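Local structure of protein Cdhr2 (5CYX) at residues A[11-19]-A[90-100]; A[18-29]-A[58-69]. The protein probably forms calcium-dependent heterophilic complexes with CDHR5 on neighbouring microvilli, and so controls how microvilli pack at the apical membrane of epithelial cells. All blocks are in the same frame, centred on the assembly; numbering follows the deposited sequence.

Contact 1: residues A[11-19]-A[90-100]; sequences MTLVTLPED and EMQVIVEDRND. With CA (calcium ion), chain C; CA (calcium ion), chain B; CA (calcium ion), chain D.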
loop_
_atom_site.group_PDB
_atom_site.type_symbol
_atom_site.label_atom_id
_atom_site.label_comp_id
_atom_site.label_asym_id
_atom_site.label_seq_id
_atom_site.Cartn_x
_atom_site.Cartn_y
_atom_site.Cartn_z
ATOM N N MET A 11 35.874 -29.083 -19.345
ATOM C CA MET A 11 35.813 -27.989 -18.373
ATOM C C MET A 11 36.651 -28.378 -17.178
ATOM O O MET A 11 36.852 -29.582 -16.913
ATOM C CB MET A 11 34.387 -27.781 -17.859
ATOM C CG MET A 11 33.354 -27.436 -18.910
ATOM S SD MET A 11 33.629 -25.828 -19.690
ATOM C CE MET A 11 34.220 -26.392 -21.240
ATOM N N THR A 12 37.082 -27.366 -16.429
ATOM C CA THR A 12 37.807 -27.603 -15.158
ATOM C C THR A 12 36.878 -27.870 -13.964
ATOM O O THR A 12 37.343 -28.063 -12.851
ATOM C CB THR A 12 38.612 -26.352 -14.769
ATOM O OG1 THR A 12 37.693 -25.268 -14.519
ATOM C CG2 THR A 12 39.566 -25.935 -15.901
ATOM N N LEU A 13 35.567 -27.818 -14.178
ATOM C CA LEU A 13 34.604 -27.931 -13.103
ATOM C C LEU A 13 33.502 -28.886 -13.453
ATOM O O LEU A 13 33.293 -29.211 -14.613
ATOM C CB LEU A 13 34.025 -26.568 -12.717
ATOM C CG LEU A 13 33.422 -25.711 -13.836
ATOM C CD1 LEU A 13 31.951 -26.040 -14.079
ATOM C CD2 LEU A 13 33.602 -24.228 -13.524
ATOM N N VAL A 14 32.817 -29.351 -12.413
ATOM C CA VAL A 14 31.607 -30.124 -12.570
ATOM C C VAL A 14 30.473 -29.505 -11.713
ATOM O O VAL A 14 30.692 -29.108 -10.552
ATOM C CB VAL A 14 31.933 -31.578 -12.210
ATOM C CG1 VAL A 14 31.897 -31.825 -10.698
ATOM C CG2 VAL A 14 31.015 -32.493 -12.947
ATOM N N THR A 15 29.275 -29.437 -12.268
ATOM C CA THR A 15 28.156 -28.775 -11.632
ATOM C C THR A 15 27.145 -29.822 -11.221
ATOM O O THR A 15 26.663 -30.553 -12.086
ATOM C CB THR A 15 27.458 -27.808 -12.627
ATOM O OG1 THR A 15 28.386 -26.817 -13.052
ATOM C CG2 THR A 15 26.311 -27.088 -11.982
ATOM N N LEU A 16 26.832 -29.915 -9.926
ATOM C CA LEU A 16 25.802 -30.844 -9.429
ATOM C C LEU A 16 24.631 -30.104 -8.767
ATOM O O LEU A 16 24.856 -29.185 -8.020
ATOM C CB LEU A 16 26.423 -31.809 -8.406
ATOM C CG LEU A 16 27.564 -32.650 -9.007
ATOM C CD1 LEU A 16 28.373 -33.402 -7.949
ATOM C CD2 LEU A 16 27.028 -33.634 -10.037
ATOM N N PRO A 17 23.387 -30.527 -9.001
ATOM C CA PRO A 17 22.326 -29.990 -8.157
ATOM C C PRO A 17 22.388 -30.536 -6.681
ATOM O O PRO A 17 22.676 -31.726 -6.465
ATOM C CB PRO A 17 21.057 -30.481 -8.841
ATOM C CG PRO A 17 21.440 -31.700 -9.637
ATOM C CD PRO A 17 22.945 -31.732 -9.744
ATOM N N GLU A 18 22.093 -29.649 -5.725
ATOM C CA GLU A 18 22.153 -29.948 -4.310
ATOM C C GLU A 18 21.144 -31.032 -3.880
ATOM O O GLU A 18 21.328 -31.634 -2.894
ATOM C CB GLU A 18 21.996 -28.671 -3.478
ATOM C CG GLU A 18 20.596 -28.052 -3.374
ATOM C CD GLU A 18 20.450 -27.086 -2.219
ATOM O OE1 GLU A 18 21.059 -27.314 -1.114
ATOM O OE2 GLU A 18 19.691 -26.088 -2.348
ATOM N N ASP A 19 20.104 -31.295 -4.671
ATOM C CA ASP A 19 19.153 -32.403 -4.375
ATOM C C ASP A 19 19.581 -33.737 -4.983
ATOM O O ASP A 19 18.783 -34.678 -4.980
ATOM C CB ASP A 19 17.740 -32.041 -4.845
ATOM C CG ASP A 19 17.712 -31.663 -6.305
ATOM O OD1 ASP A 19 18.757 -31.835 -6.943
ATOM O OD2 ASP A 19 16.676 -31.237 -6.835
ATOM N N GLU A 90 43.199 -31.113 -10.138
ATOM C CA GLU A 90 42.101 -30.586 -9.340
ATOM C C GLU A 90 40.901 -30.299 -10.223
ATOM O O GLU A 90 41.041 -29.983 -11.399
ATOM C CB GLU A 90 42.515 -29.345 -8.569
ATOM C CG GLU A 90 43.579 -29.662 -7.528
ATOM C CD GLU A 90 44.019 -28.455 -6.731
ATOM O OE1 GLU A 90 44.018 -27.331 -7.283
ATOM O OE2 GLU A 90 44.389 -28.631 -5.553
ATOM N N MET A 91 39.726 -30.460 -9.633
ATOM C CA MET A 91 38.447 -30.260 -10.296
ATOM C C MET A 91 37.630 -29.491 -9.305
ATOM O O MET A 91 37.638 -29.796 -8.102
ATOM C CB MET A 91 37.781 -31.620 -10.500
ATOM C CG MET A 91 36.502 -31.641 -11.297
ATOM S SD MET A 91 36.818 -32.358 -12.925
ATOM C CE MET A 91 35.995 -31.186 -14.006
ATOM N N GLN A 92 36.926 -28.493 -9.775
ATOM C CA GLN A 92 35.983 -27.807 -8.936
ATOM C C GLN A 92 34.542 -28.366 -9.075
ATOM O O GLN A 92 34.089 -28.658 -10.173
ATOM C CB GLN A 92 35.990 -26.328 -9.255
ATOM C CG GLN A 92 35.291 -25.519 -8.178
ATOM C CD GLN A 92 35.302 -24.042 -8.489
ATOM O OE1 GLN A 92 35.048 -23.631 -9.632
ATOM N NE2 GLN A 92 35.565 -23.229 -7.471
ATOM N N VAL A 93 33.854 -28.460 -7.936
ATOM C CA VAL A 93 32.452 -28.817 -7.872
ATOM C C VAL A 93 31.623 -27.558 -7.555
ATOM O O VAL A 93 31.782 -26.984 -6.494
ATOM C CB VAL A 93 32.211 -29.942 -6.849
ATOM C CG1 VAL A 93 30.754 -30.335 -6.843
ATOM C CG2 VAL A 93 33.072 -31.138 -7.177
ATOM N N ILE A 94 30.809 -27.093 -8.526
ATOM C CA ILE A 94 29.800 -26.086 -8.277
ATOM C C ILE A 94 28.528 -26.822 -7.811
ATOM O O ILE A 94 28.014 -27.694 -8.522
ATOM C CB ILE A 94 29.537 -25.236 -9.540
ATOM C CG1 ILE A 94 30.839 -24.625 -10.108
ATOM C CG2 ILE A 94 28.538 -24.120 -9.278
ATOM C CD1 ILE A 94 31.690 -23.905 -9.064
ATOM N N VAL A 95 28.033 -26.502 -6.618
ATOM C CA VAL A 95 26.743 -27.006 -6.137
ATOM C C VAL A 95 25.671 -25.997 -6.506
ATOM O O VAL A 95 25.788 -24.830 -6.170
ATOM C CB VAL A 95 26.758 -27.260 -4.617
ATOM C CG1 VAL A 95 25.429 -27.843 -4.137
ATOM C CG2 VAL A 95 27.854 -28.247 -4.264
ATOM N N GLU A 96 24.656 -26.416 -7.255
ATOM C CA GLU A 96 23.542 -25.533 -7.604
ATOM C C GLU A 96 22.417 -25.539 -6.560
ATOM O O GLU A 96 21.970 -26.612 -6.071
ATOM C CB GLU A 96 22.921 -25.916 -8.943
ATOM C CG GLU A 96 23.745 -25.543 -10.149
ATOM C CD GLU A 96 22.957 -25.638 -11.461
ATOM O OE1 GLU A 96 22.080 -26.544 -11.564
ATOM O OE2 GLU A 96 23.237 -24.809 -12.372
ATOM N N ASP A 97 21.909 -24.345 -6.299
ATOM C CA ASP A 97 20.819 -24.133 -5.378
ATOM C C ASP A 97 19.551 -24.807 -5.921
ATOM O O ASP A 97 19.272 -24.746 -7.149
ATOM C CB ASP A 97 20.550 -22.616 -5.172
ATOM C CG ASP A 97 19.624 -22.329 -3.968
ATOM O OD1 ASP A 97 19.499 -23.186 -3.047
ATOM O OD2 ASP A 97 18.973 -21.251 -3.979
ATOM N N ARG A 98 18.822 -25.473 -5.018
ATOM C CA ARG A 98 17.429 -25.940 -5.350
ATOM C C ARG A 98 16.468 -25.501 -4.213
ATOM O O ARG A 98 16.918 -25.163 -3.056
ATOM C CB ARG A 98 17.417 -27.435 -5.558
ATOM C CG ARG A 98 18.191 -27.914 -6.776
ATOM C CD ARG A 98 17.328 -27.791 -8.002
ATOM N NE ARG A 98 18.021 -28.157 -9.226
ATOM C CZ ARG A 98 18.786 -27.364 -9.955
ATOM N NH1 ARG A 98 19.324 -27.829 -11.065
ATOM N NH2 ARG A 98 19.040 -26.113 -9.605
ATOM N N ASN A 99 15.175 -25.441 -4.518
ATOM C CA ASN A 99 14.208 -24.973 -3.549
ATOM C C ASN A 99 13.856 -26.052 -2.500
ATOM O O ASN A 99 12.757 -26.661 -2.559
ATOM C CB ASN A 99 12.967 -24.450 -4.220
ATOM C CG ASN A 99 12.115 -23.649 -3.312
ATOM O OD1 ASN A 99 12.507 -23.322 -2.193
ATOM N ND2 ASN A 99 10.932 -23.352 -3.760
ATOM N N ASP A 100 14.786 -26.261 -1.559
ATOM C CA ASP A 100 14.596 -27.210 -0.452
ATOM C C ASP A 100 14.404 -26.481 0.867
ATOM O O ASP A 100 14.374 -27.137 1.880
ATOM C CB ASP A 100 15.815 -28.158 -0.321
ATOM C CG ASP A 100 17.169 -27.369 -0.133
ATOM O OD1 ASP A 100 17.227 -26.146 -0.355
ATOM O OD2 ASP A 100 18.164 -27.954 0.291
HETATM CA CA CA C . 18.543 -24.478 -1.377
HETATM CA CA CA B . 20.082 -27.266 1.065
HETATM CA CA CA D . 12.560 -21.753 -0.491
HETATM O O HOH W 1 18.325 -30.667 -1.505
HETATM O O HOH W 2 16.517 -30.686 -9.312
HETATM O O HOH W 3 18.879 -27.074 3.205
#
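From Leu13 opposite Gln92 to Pro17 opposite Glu96, strands 13-17 and 90-96 run parallel, their axes approaching to 4.6 Å at an angle of 25°. Six backbone hydrogen bonds alternate in direction, from Gln92 N to Thr12 O at one end to Glu18 N to Glu96 O at the other; the bond from Val14 N to Gln92 O is the shortest, at 2.7 Å. On the buried face Val14 CG1 lies beside Val93 CG2 at 3.8 Å, both side chains pointing the same way, and Leu16 sends CD1 across to Val93 CG1. Such branched apolar residues suit a strand that faces the core. The other face is more mixed: Thr15 turns its methyl, CG2, onto Glu96 CG at 3.5 Å. This parallel pairing of an early strand with the last one belongs to the cadherin beta-sandwich, here the first of three repeats in the chain, and it delivers both segments to the calcium linker before the second repeat. There Glu18 CG lies between its backbone N and carbonyl carbon (chi1 75°), aiming an extended chain at the ions. Glu18 OE2 sits 2.2 Å from the calcium of chain C and Glu18 OE1 2.4 Å from that of chain B. Arg98 N gives Glu18 OE2 a nearly straight hydrogen bond of 2.9 Å (172°), which the oxygen takes on its anti lone pair. Asp100 bridges the same two ions, while Asp97, whose carboxylate also meets Thr134, and Arg98 O join the calcium of chain C, completed by Glu69 and Asp133. The Arg98 guanidinium lays one face on Pro17, with NE 3.8 Å from Pro17 CB; its NH1 forms a salt bridge with Glu96 OE1, and a water in its plane links NE to Asp19 OD2, which also bonds Asp195.

Contact 2: residues A[18-29]-A[58-69]; sequences EDLPVGAVAFWL and GEVKLASPLDFE. With CA (calcium ion), chain B; CA (calcium ion), chain C.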
loop_
_atom_site.group_PDB
_atom_site.type_symbol
_atom_site.label_atom_id
_atom_site.label_comp_id
_atom_site.label_asym_id
_atom_site.label_seq_id
_atom_site.Cartn_x
_atom_site.Cartn_y
_atom_site.Cartn_z
ATOM N N GLU A 18 22.093 -29.649 -5.725
ATOM C CA GLU A 18 22.153 -29.948 -4.310
ATOM C C GLU A 18 21.144 -31.032 -3.880
ATOM O O GLU A 18 21.328 -31.634 -2.894
ATOM C CB GLU A 18 21.996 -28.671 -3.478
ATOM C CG GLU A 18 20.596 -28.052 -3.374
ATOM C CD GLU A 18 20.450 -27.086 -2.219
ATOM O OE1 GLU A 18 21.059 -27.314 -1.114
ATOM O OE2 GLU A 18 19.691 -26.088 -2.348
ATOM N N ASP A 19 20.104 -31.295 -4.671
ATOM C CA ASP A 19 19.153 -32.403 -4.375
ATOM C C ASP A 19 19.581 -33.737 -4.983
ATOM O O ASP A 19 18.783 -34.678 -4.980
ATOM C CB ASP A 19 17.740 -32.041 -4.845
ATOM C CG ASP A 19 17.712 -31.663 -6.305
ATOM O OD1 ASP A 19 18.757 -31.835 -6.943
ATOM O OD2 ASP A 19 16.676 -31.237 -6.835
ATOM N N LEU A 20 20.820 -33.844 -5.481
ATOM C CA LEU A 20 21.374 -35.118 -5.926
ATOM C C LEU A 20 21.412 -36.054 -4.734
ATOM O O LEU A 20 22.011 -35.727 -3.724
ATOM C CB LEU A 20 22.768 -35.013 -6.510
ATOM C CG LEU A 20 23.368 -36.255 -7.180
ATOM C CD1 LEU A 20 22.620 -36.650 -8.472
ATOM C CD2 LEU A 20 24.824 -35.995 -7.527
ATOM N N PRO A 21 20.716 -37.186 -4.827
ATOM C CA PRO A 21 20.664 -38.119 -3.688
ATOM C C PRO A 21 21.968 -38.861 -3.448
ATOM O O PRO A 21 22.680 -39.238 -4.394
ATOM C CB PRO A 21 19.597 -39.147 -4.101
ATOM C CG PRO A 21 18.968 -38.622 -5.317
ATOM C CD PRO A 21 19.897 -37.641 -5.955
ATOM N N VAL A 22 22.257 -39.122 -2.195
ATOM C CA VAL A 22 23.409 -39.913 -1.878
ATOM C C VAL A 22 23.256 -41.277 -2.528
ATOM O O VAL A 22 22.202 -41.875 -2.453
ATOM C CB VAL A 22 23.575 -40.097 -0.364
ATOM C CG1 VAL A 22 24.740 -41.017 -0.102
ATOM C CG2 VAL A 22 23.835 -38.744 0.300
ATOM N N GLY A 23 24.301 -41.758 -3.181
ATOM C CA GLY A 23 24.255 -43.065 -3.837
ATOM C C GLY A 23 23.883 -43.014 -5.302
ATOM O O GLY A 23 24.060 -43.999 -5.998
ATOM N N ALA A 24 23.379 -41.880 -5.795
ATOM C CA ALA A 24 23.192 -41.714 -7.238
ATOM C C ALA A 24 24.546 -41.550 -7.867
ATOM O O ALA A 24 25.470 -41.042 -7.231
ATOM C CB ALA A 24 22.352 -40.485 -7.529
ATOM N N VAL A 25 24.641 -41.883 -9.151
ATOM C CA VAL A 25 25.860 -41.654 -9.907
ATOM C C VAL A 25 26.005 -40.153 -10.205
ATOM O O VAL A 25 25.162 -39.567 -10.883
ATOM C CB VAL A 25 25.860 -42.470 -11.225
ATOM C CG1 VAL A 25 27.031 -42.074 -12.106
ATOM C CG2 VAL A 25 25.913 -43.960 -10.929
ATOM N N ALA A 26 27.084 -39.531 -9.736
ATOM C CA ALA A 26 27.294 -38.136 -10.011
ATOM C C ALA A 26 27.904 -37.972 -11.410
ATOM O O ALA A 26 27.586 -37.025 -12.123
ATOM C CB ALA A 26 28.183 -37.539 -8.989
ATOM N N PHE A 27 28.808 -38.880 -11.759
ATOM C CA PHE A 27 29.474 -38.877 -13.027
ATOM C C PHE A 27 30.448 -40.047 -13.140
ATOM O O PHE A 27 30.715 -40.769 -12.134
ATOM C CB PHE A 27 30.223 -37.555 -13.241
ATOM C CG PHE A 27 31.166 -37.196 -12.142
ATOM C CD1 PHE A 27 32.456 -37.690 -12.127
ATOM C CD2 PHE A 27 30.783 -36.340 -11.124
ATOM C CE1 PHE A 27 33.361 -37.333 -11.103
ATOM C CE2 PHE A 27 31.678 -35.983 -10.102
ATOM C CZ PHE A 27 32.962 -36.490 -10.092
ATOM N N TRP A 28 30.971 -40.191 -14.359
ATOM C CA TRP A 28 31.977 -41.167 -14.755
ATOM C C TRP A 28 33.259 -40.456 -15.096
ATOM O O TRP A 28 33.237 -39.493 -15.889
ATOM C CB TRP A 28 31.548 -41.910 -16.024
ATOM C CG TRP A 28 30.370 -42.767 -15.858
ATOM C CD1 TRP A 28 29.081 -42.410 -16.022
ATOM C CD2 TRP A 28 30.368 -44.133 -15.469
ATOM N NE1 TRP A 28 28.255 -43.478 -15.768
ATOM C CE2 TRP A 28 29.023 -44.551 -15.426
ATOM C CE3 TRP A 28 31.374 -45.053 -15.181
ATOM C CZ2 TRP A 28 28.651 -45.830 -15.095
ATOM C CZ3 TRP A 28 31.001 -46.361 -14.834
ATOM C CH2 TRP A 28 29.652 -46.727 -14.776
ATOM N N LEU A 29 34.369 -40.942 -14.549
ATOM C CA LEU A 29 35.694 -40.520 -14.979
ATOM C C LEU A 29 36.114 -41.447 -16.110
ATOM O O LEU A 29 35.986 -42.665 -15.978
ATOM C CB LEU A 29 36.686 -40.629 -13.839
ATOM C CG LEU A 29 36.461 -39.699 -12.654
ATOM C CD1 LEU A 29 37.223 -40.210 -11.428
ATOM C CD2 LEU A 29 36.855 -38.273 -13.008
ATOM N N GLY A 58 35.516 -46.247 -13.137
ATOM C CA GLY A 58 35.415 -44.779 -13.165
ATOM C C GLY A 58 34.083 -44.229 -12.666
ATOM O O GLY A 58 33.876 -43.009 -12.634
ATOM N N GLU A 59 33.178 -45.128 -12.289
ATOM C CA GLU A 59 31.882 -44.757 -11.746
ATOM C C GLU A 59 32.076 -43.962 -10.448
ATOM O O GLU A 59 32.700 -44.451 -9.517
ATOM C CB GLU A 59 31.069 -46.028 -11.434
ATOM C CG GLU A 59 29.618 -45.775 -11.100
ATOM C CD GLU A 59 28.942 -47.009 -10.526
ATOM O OE1 GLU A 59 29.248 -47.420 -9.370
ATOM O OE2 GLU A 59 28.110 -47.571 -11.231
ATOM N N VAL A 60 31.529 -42.754 -10.395
ATOM C CA VAL A 60 31.569 -41.933 -9.199
ATOM C C VAL A 60 30.188 -41.636 -8.692
ATOM O O VAL A 60 29.433 -40.913 -9.328
ATOM C CB VAL A 60 32.296 -40.585 -9.395
ATOM C CG1 VAL A 60 32.375 -39.833 -8.071
ATOM C CG2 VAL A 60 33.670 -40.805 -9.992
ATOM N N LYS A 61 29.893 -42.172 -7.519
ATOM C CA LYS A 61 28.654 -41.901 -6.798
ATOM C C LYS A 61 28.828 -40.834 -5.736
ATOM O O LYS A 61 29.917 -40.707 -5.154
ATOM C CB LYS A 61 28.169 -43.172 -6.091
ATOM C CG LYS A 61 27.733 -44.252 -7.041
ATOM C CD LYS A 61 27.158 -45.421 -6.273
ATOM C CE LYS A 61 26.751 -46.570 -7.192
ATOM N NZ LYS A 61 26.473 -47.766 -6.340
ATOM N N LEU A 62 27.743 -40.113 -5.468
ATOM C CA LEU A 62 27.736 -39.123 -4.440
ATOM C C LEU A 62 27.725 -39.887 -3.098
ATOM O O LEU A 62 26.894 -40.756 -2.928
ATOM C CB LEU A 62 26.512 -38.257 -4.531
ATOM C CG LEU A 62 26.438 -37.149 -3.477
ATOM C CD1 LEU A 62 27.467 -36.047 -3.734
ATOM C CD2 LEU A 62 25.017 -36.592 -3.436
ATOM N N ALA A 63 28.624 -39.571 -2.172
ATOM C CA ALA A 63 28.707 -40.380 -0.883
ATOM C C ALA A 63 28.297 -39.621 0.380
ATOM O O ALA A 63 28.297 -40.171 1.493
ATOM C CB ALA A 63 30.108 -40.935 -0.716
ATOM N N SER A 64 28.023 -38.324 0.227
ATOM C CA SER A 64 27.569 -37.529 1.337
ATOM C C SER A 64 26.715 -36.419 0.759
ATOM O O SER A 64 26.980 -35.999 -0.332
ATOM C CB SER A 64 28.770 -36.977 2.090
ATOM O OG SER A 64 28.339 -36.064 3.073
ATOM N N PRO A 65 25.682 -35.960 1.497
ATOM C CA PRO A 65 24.731 -34.993 0.951
ATOM C C PRO A 65 25.358 -33.630 0.621
ATOM O O PRO A 65 26.185 -33.142 1.354
ATOM C CB PRO A 65 23.672 -34.867 2.070
ATOM C CG PRO A 65 23.789 -36.127 2.870
ATOM C CD PRO A 65 25.248 -36.455 2.832
ATOM N N LEU A 66 24.960 -33.083 -0.521
ATOM C CA LEU A 66 25.306 -31.777 -0.969
ATOM C C LEU A 66 24.340 -30.799 -0.356
ATOM O O LEU A 66 23.175 -31.145 -0.135
ATOM C CB LEU A 66 25.120 -31.691 -2.498
ATOM C CG LEU A 66 26.054 -32.517 -3.370
ATOM C CD1 LEU A 66 25.711 -32.304 -4.839
ATOM C CD2 LEU A 66 27.506 -32.148 -3.133
ATOM N N ASP A 67 24.786 -29.564 -0.141
ATOM C CA ASP A 67 23.954 -28.565 0.505
ATOM C C ASP A 67 24.474 -27.190 0.153
ATOM O O ASP A 67 25.484 -26.732 0.685
ATOM C CB ASP A 67 23.948 -28.769 2.063
ATOM C CG ASP A 67 23.014 -27.777 2.769
ATOM O OD1 ASP A 67 22.128 -27.160 2.131
ATOM O OD2 ASP A 67 23.179 -27.555 3.951
ATOM N N PHE A 68 23.785 -26.547 -0.776
ATOM C CA PHE A 68 24.155 -25.252 -1.247
ATOM C C PHE A 68 24.227 -24.244 -0.118
ATOM O O PHE A 68 25.116 -23.401 -0.105
ATOM C CB PHE A 68 23.133 -24.750 -2.259
ATOM C CG PHE A 68 23.445 -23.384 -2.770
ATOM C CD1 PHE A 68 24.411 -23.217 -3.753
ATOM C CD2 PHE A 68 22.783 -22.259 -2.281
ATOM C CE1 PHE A 68 24.687 -21.952 -4.254
ATOM C CE2 PHE A 68 23.063 -20.998 -2.772
ATOM C CZ PHE A 68 24.031 -20.853 -3.737
ATOM N N GLU A 69 23.298 -24.344 0.827
ATOM C CA GLU A 69 23.228 -23.376 1.919
ATOM C C GLU A 69 24.492 -23.338 2.809
ATOM O O GLU A 69 24.795 -22.273 3.372
ATOM C CB GLU A 69 21.987 -23.615 2.785
ATOM C CG GLU A 69 20.715 -23.040 2.199
ATOM C CD GLU A 69 20.297 -23.660 0.846
ATOM O OE1 GLU A 69 20.176 -24.873 0.685
ATOM O OE2 GLU A 69 20.079 -22.943 -0.096
HETATM CA CA CA B . 20.082 -27.266 1.065
HETATM CA CA CA C . 18.543 -24.478 -1.377
HETATM O O HOH W 4 22.435 -34.000 -1.646
HETATM O O HOH W 3 18.879 -27.074 3.205
#
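Trp28 lays one face of its indole against Glu59, with CZ3 3.4 Å from Glu59 CB and Glu59 CG placed over the six-membered ring in a CH-pi contact. With an alanine here, the aliphatic part of Glu59 would probably lose the surface it rests on and be set freer to turn. On the other face of these antiparallel strands, Phe27 CG lies between its backbone N and carbonyl carbon (chi1 54°), which lays one face of the ring over Val60 CB in a CH-pi contact, and Phe27 CE1 meets Val60 CG2 at 3.7 Å. Val60 O is gripped by two donors, Ala26 N at 2.8 Å and Phe27 N at 3.2 Å: a classic beta bulge. Glycine suits position 58, since a side chain there would run into Leu29 O. Leu20 and Leu62 pack in opposite directions, Leu20 CG lying 4.1 Å from Leu62 CD2. A water accepts from Leu66 N while reaching Glu18 O and Leu20 O. At the calcium end, Phe68 N hydrogen-bonds Glu18 OE1 from above the carboxylate plane at 2.9 Å, while Asp67 OD1 binds the calcium of chain B and Glu69 binds both ions.

The solvent side is the type II turn from Pro21 to Ala24, where Gly23 takes backbone angles that favour glycine, its N bonding Leu62 O. Exposed Val22 touches exposed Pro65, CG2 to CG, at 3.7 Å.

Within this cadherin repeat, Val60 and Leu62 pack on Phe51 of strand 51-53, and Leu29 meets Tyr41 of strand 40-44. Beyond Trp28 and Leu29, the sheet continues into an antiparallel strand of the third subunit.

How the contacts relate
Contact 1 and contact 2, their centres about 10 Å apart, pair strands in the two different sheets of one cadherin repeat, and both run to its calcium-binding end. They share Glu18 and Asp19, where the chain leaves strand 13-17 on its way to strand 25-30. Leu66 of contact 2 packs against Leu16 and Val95 of contact 1, its CD1 lying 3.5 Å from Pro17 O. At the ions of chains B and C the two sets of acids converge: Asp97 OD1 stands 3.0 Å from Glu69 OE2, a closeness of like charges that the calcium of chain C, bound by both, probably offsets. Calcium thereby ties segments from both contacts together beside the second repeat, consistent with the calcium dependence of adhesion.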